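Local structure of transcriptional regulator, MarR family (Silicibacter pomeroyi DSS-3, 3BOQ) at residues D51-L56 / L68-V74. The protein probably acts as a DNA-binding transcription factor of the MarR family, working through a winged helix-turn-helix domain. Sequence-based numbering, arbitrary orientation.
Sequences DAMAQL and LSGALKV
The carboxylate of Asp51 reaches across from helix 47-58 and binds two consecutive backbone amides, those of Lys73 and Val74, in the loop that follows helix 65-71. Lys73 N gives a nearly straight bond to Asp51 OD1 (3.2 Å, 166°) on its syn side and close to the carboxylate plane, with a weak second branch to OD2. Val74 N meets Asp51 OD2 at 2.9 Å from well above that plane. The CB bond of Asp51 points toward the loop, and chi1 of 173° brings the carboxylate to the two amides, where Leu72 CG and Val74 CB, each 3.5 Å from Asp51 OD2, pack against the acid. Shortened to an alanine, this position is likely to leave both amides without their acceptor and the loop less firmly tied to the helix. One turn on, the side chain of Gln55, bent at chi2, turns its amide face to the Ala71 carbonyl oxygen, Gln55 CD lying 3.3 Å from Ala71 O. The aliphatic part of Lys73 crosses Gln55 at a slant, with Lys73 CD 4.0 Å from Asp51 OD1. Beneath this polar layer, Leu72 CD1 rests on Ala52 CA at 3.8 Å, and Leu68 CD1 meets Leu56 CD2 at the same distance. The contact ties helix 47-58 to helix 65-71 and the turn leading to helix 79-88, by family probably the DNA-recognition helix, which closes the apolar side through Leu82 and Leu86 on Ala52 and Val83 on Leu68; Leu63 of strand 63-64 packs on Gln55 and Leu56.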
ATOM      1  N   ASP B  51      13.246   1.791   2.240  1.00 60.74           N
ATOM      2  CA  ASP B  51      12.505   2.865   2.876  1.00 61.61           C
ATOM      3  C   ASP B  51      13.102   3.355   4.219  1.00 62.42           C
ATOM      4  O   ASP B  51      13.324   4.566   4.388  1.00 62.66           O
ATOM      5  CB  ASP B  51      11.026   2.492   3.001  1.00 61.91           C
ATOM      6  CG  ASP B  51      10.232   3.501   3.810  1.00 63.22           C
ATOM      7  OD1 ASP B  51      10.466   4.720   3.632  1.00 64.64           O
ATOM      8  OD2 ASP B  51       9.381   3.068   4.633  1.00 64.35           O
ATOM      9  N   ALA B  52      13.362   2.434   5.157  1.00 62.79           N
ATOM     10  CA  ALA B  52      14.047   2.772   6.416  1.00 63.35           C
ATOM     11  C   ALA B  52      15.403   3.454   6.206  1.00 64.32           C
ATOM     12  O   ALA B  52      15.705   4.486   6.826  1.00 63.48           O
ATOM     13  CB  ALA B  52      14.205   1.530   7.293  1.00 63.16           C
HETATM   14  N   MSE B  53      16.219   2.882   5.327  1.00 65.60           N
HETATM   15  CA  MSE B  53      17.555   3.446   5.033  1.00 68.80           C
HETATM   16  C   MSE B  53      17.527   4.869   4.460  1.00 66.87           C
HETATM   17  O   MSE B  53      18.414   5.673   4.738  1.00 67.22           O
HETATM   18  CB  MSE B  53      18.329   2.526   4.106  1.00 67.32           C
HETATM   19  CG  MSE B  53      18.587   1.191   4.724  1.00 70.66           C
HETATM   20 SE   MSE B  53      19.311  -0.135   3.479  1.00 79.63          SE
HETATM   21  CE  MSE B  53      21.144   0.620   3.253  1.00 76.19           C
ATOM     22  N   ALA B  54      16.505   5.165   3.663  1.00 66.14           N
ATOM     23  CA  ALA B  54      16.311   6.476   3.091  1.00 65.42           C
ATOM     24  C   ALA B  54      16.110   7.536   4.172  1.00 65.24           C
ATOM     25  O   ALA B  54      16.640   8.644   4.055  1.00 65.28           O
ATOM     26  CB  ALA B  54      15.119   6.449   2.123  1.00 65.48           C
ATOM     27  N   GLN B  55      15.354   7.197   5.217  1.00 65.06           N
ATOM     28  CA  GLN B  55      15.101   8.132   6.315  1.00 65.40           C
ATOM     29  C   GLN B  55      16.387   8.405   7.060  1.00 65.58           C
ATOM     30  O   GLN B  55      16.666   9.543   7.395  1.00 65.81           O
ATOM     31  CB  GLN B  55      14.032   7.610   7.281  1.00 65.17           C
ATOM     32  CG  GLN B  55      12.802   7.056   6.603  1.00 66.10           C
ATOM     33  CD  GLN B  55      12.336   7.898   5.398  1.00 67.88           C
ATOM     34  OE1 GLN B  55      12.089   7.360   4.308  1.00 68.65           O
ATOM     35  NE2 GLN B  55      12.236   9.217   5.586  1.00 66.05           N
ATOM     36  N   LEU B  56      17.177   7.355   7.273  1.00 65.87           N
ATOM     37  CA  LEU B  56      18.462   7.465   7.942  1.00 66.48           C
ATOM     38  C   LEU B  56      19.500   8.199   7.100  1.00 67.53           C
ATOM     39  O   LEU B  56      20.247   9.008   7.638  1.00 67.94           O
ATOM     40  CB  LEU B  56      18.984   6.089   8.375  1.00 65.90           C
ATOM     41  CG  LEU B  56      17.997   5.234   9.182  1.00 65.58           C
ATOM     42  CD1 LEU B  56      18.482   3.813   9.305  1.00 63.61           C
ATOM     43  CD2 LEU B  56      17.708   5.831  10.555  1.00 65.54           C
ATOM     44  N   LEU B  68      12.265   7.338  13.651  1.00 58.51           N
ATOM     45  CA  LEU B  68      12.445   6.483  12.472  1.00 58.94           C
ATOM     46  C   LEU B  68      11.105   5.927  11.999  1.00 59.08           C
ATOM     47  O   LEU B  68      10.768   6.020  10.813  1.00 59.41           O
ATOM     48  CB  LEU B  68      13.407   5.323  12.756  1.00 58.79           C
ATOM     49  CG  LEU B  68      13.568   4.257  11.664  1.00 59.38           C
ATOM     50  CD1 LEU B  68      13.987   4.871  10.346  1.00 60.39           C
ATOM     51  CD2 LEU B  68      14.611   3.267  12.085  1.00 60.73           C
ATOM     52  N   SER B  69      10.375   5.325  12.934  1.00 59.14           N
ATOM     53  CA  SER B  69       9.070   4.746  12.683  1.00 59.01           C
ATOM     54  C   SER B  69       8.131   5.802  12.097  1.00 59.52           C
ATOM     55  O   SER B  69       7.431   5.520  11.069  1.00 59.89           O
ATOM     56  CB  SER B  69       8.530   4.138  13.980  1.00 58.61           C
ATOM     57  OG  SER B  69       7.125   3.949  13.970  1.00 58.83           O
ATOM     58  N   GLY B  70       8.153   7.014  12.732  1.00 59.81           N
ATOM     59  CA  GLY B  70       7.319   8.157  12.339  1.00 59.54           C
ATOM     60  C   GLY B  70       7.570   8.696  10.928  1.00 59.97           C
ATOM     61  O   GLY B  70       6.652   9.345  10.315  1.00 59.89           O
ATOM     62  N   ALA B  71       8.797   8.409  10.424  1.00 59.72           N
ATOM     63  CA  ALA B  71       9.280   8.950   9.140  1.00 60.14           C
ATOM     64  C   ALA B  71       9.184   7.945   7.981  1.00 60.67           C
ATOM     65  O   ALA B  71       9.391   8.292   6.816  1.00 61.43           O
ATOM     66  CB  ALA B  71      10.738   9.441   9.273  1.00 59.82           C
ATOM     67  N   LEU B  72       8.914   6.687   8.305  1.00 61.03           N
ATOM     68  CA  LEU B  72       8.754   5.633   7.314  1.00 60.79           C
ATOM     69  C   LEU B  72       7.570   5.942   6.365  1.00 61.44           C
ATOM     70  O   LEU B  72       6.487   6.360   6.794  1.00 60.23           O
ATOM     71  CB  LEU B  72       8.541   4.290   8.030  1.00 60.31           C
ATOM     72  CG  LEU B  72       9.650   3.236   8.155  1.00 60.37           C
ATOM     73  CD1 LEU B  72      11.044   3.791   8.449  1.00 57.69           C
ATOM     74  CD2 LEU B  72       9.235   2.228   9.199  1.00 60.03           C
ATOM     75  N   LYS B  73       7.800   5.742   5.067  1.00 62.51           N
ATOM     76  CA  LYS B  73       6.738   5.961   4.077  1.00 63.50           C
ATOM     77  C   LYS B  73       5.943   4.688   3.856  1.00 63.38           C
ATOM     78  O   LYS B  73       4.816   4.744   3.449  1.00 62.54           O
ATOM     79  CB  LYS B  73       7.316   6.477   2.750  1.00 63.78           C
ATOM     80  CG  LYS B  73       7.525   7.977   2.721  1.00 65.30           C
ATOM     81  CD  LYS B  73       9.004   8.346   2.760  1.00 66.75           C
ATOM     82  CE  LYS B  73       9.182   9.881   2.755  1.00 66.91           C
ATOM     83  NZ  LYS B  73       8.390  10.513   3.845  1.00 64.28           N
ATOM     84  N   VAL B  74       6.578   3.539   4.067  1.00 64.52           N
ATOM     85  CA  VAL B  74       5.890   2.261   4.066  1.00 65.52           C
ATOM     86  C   VAL B  74       5.582   1.970   5.542  1.00 66.99           C
ATOM     87  O   VAL B  74       6.463   2.087   6.397  1.00 67.84           O
ATOM     88  CB  VAL B  74       6.765   1.145   3.424  1.00 65.47           C
ATOM     89  CG1 VAL B  74       5.963  -0.159   3.323  1.00 65.37           C
ATOM     90  CG2 VAL B  74       7.278   1.573   2.044  1.00 62.84           C
TER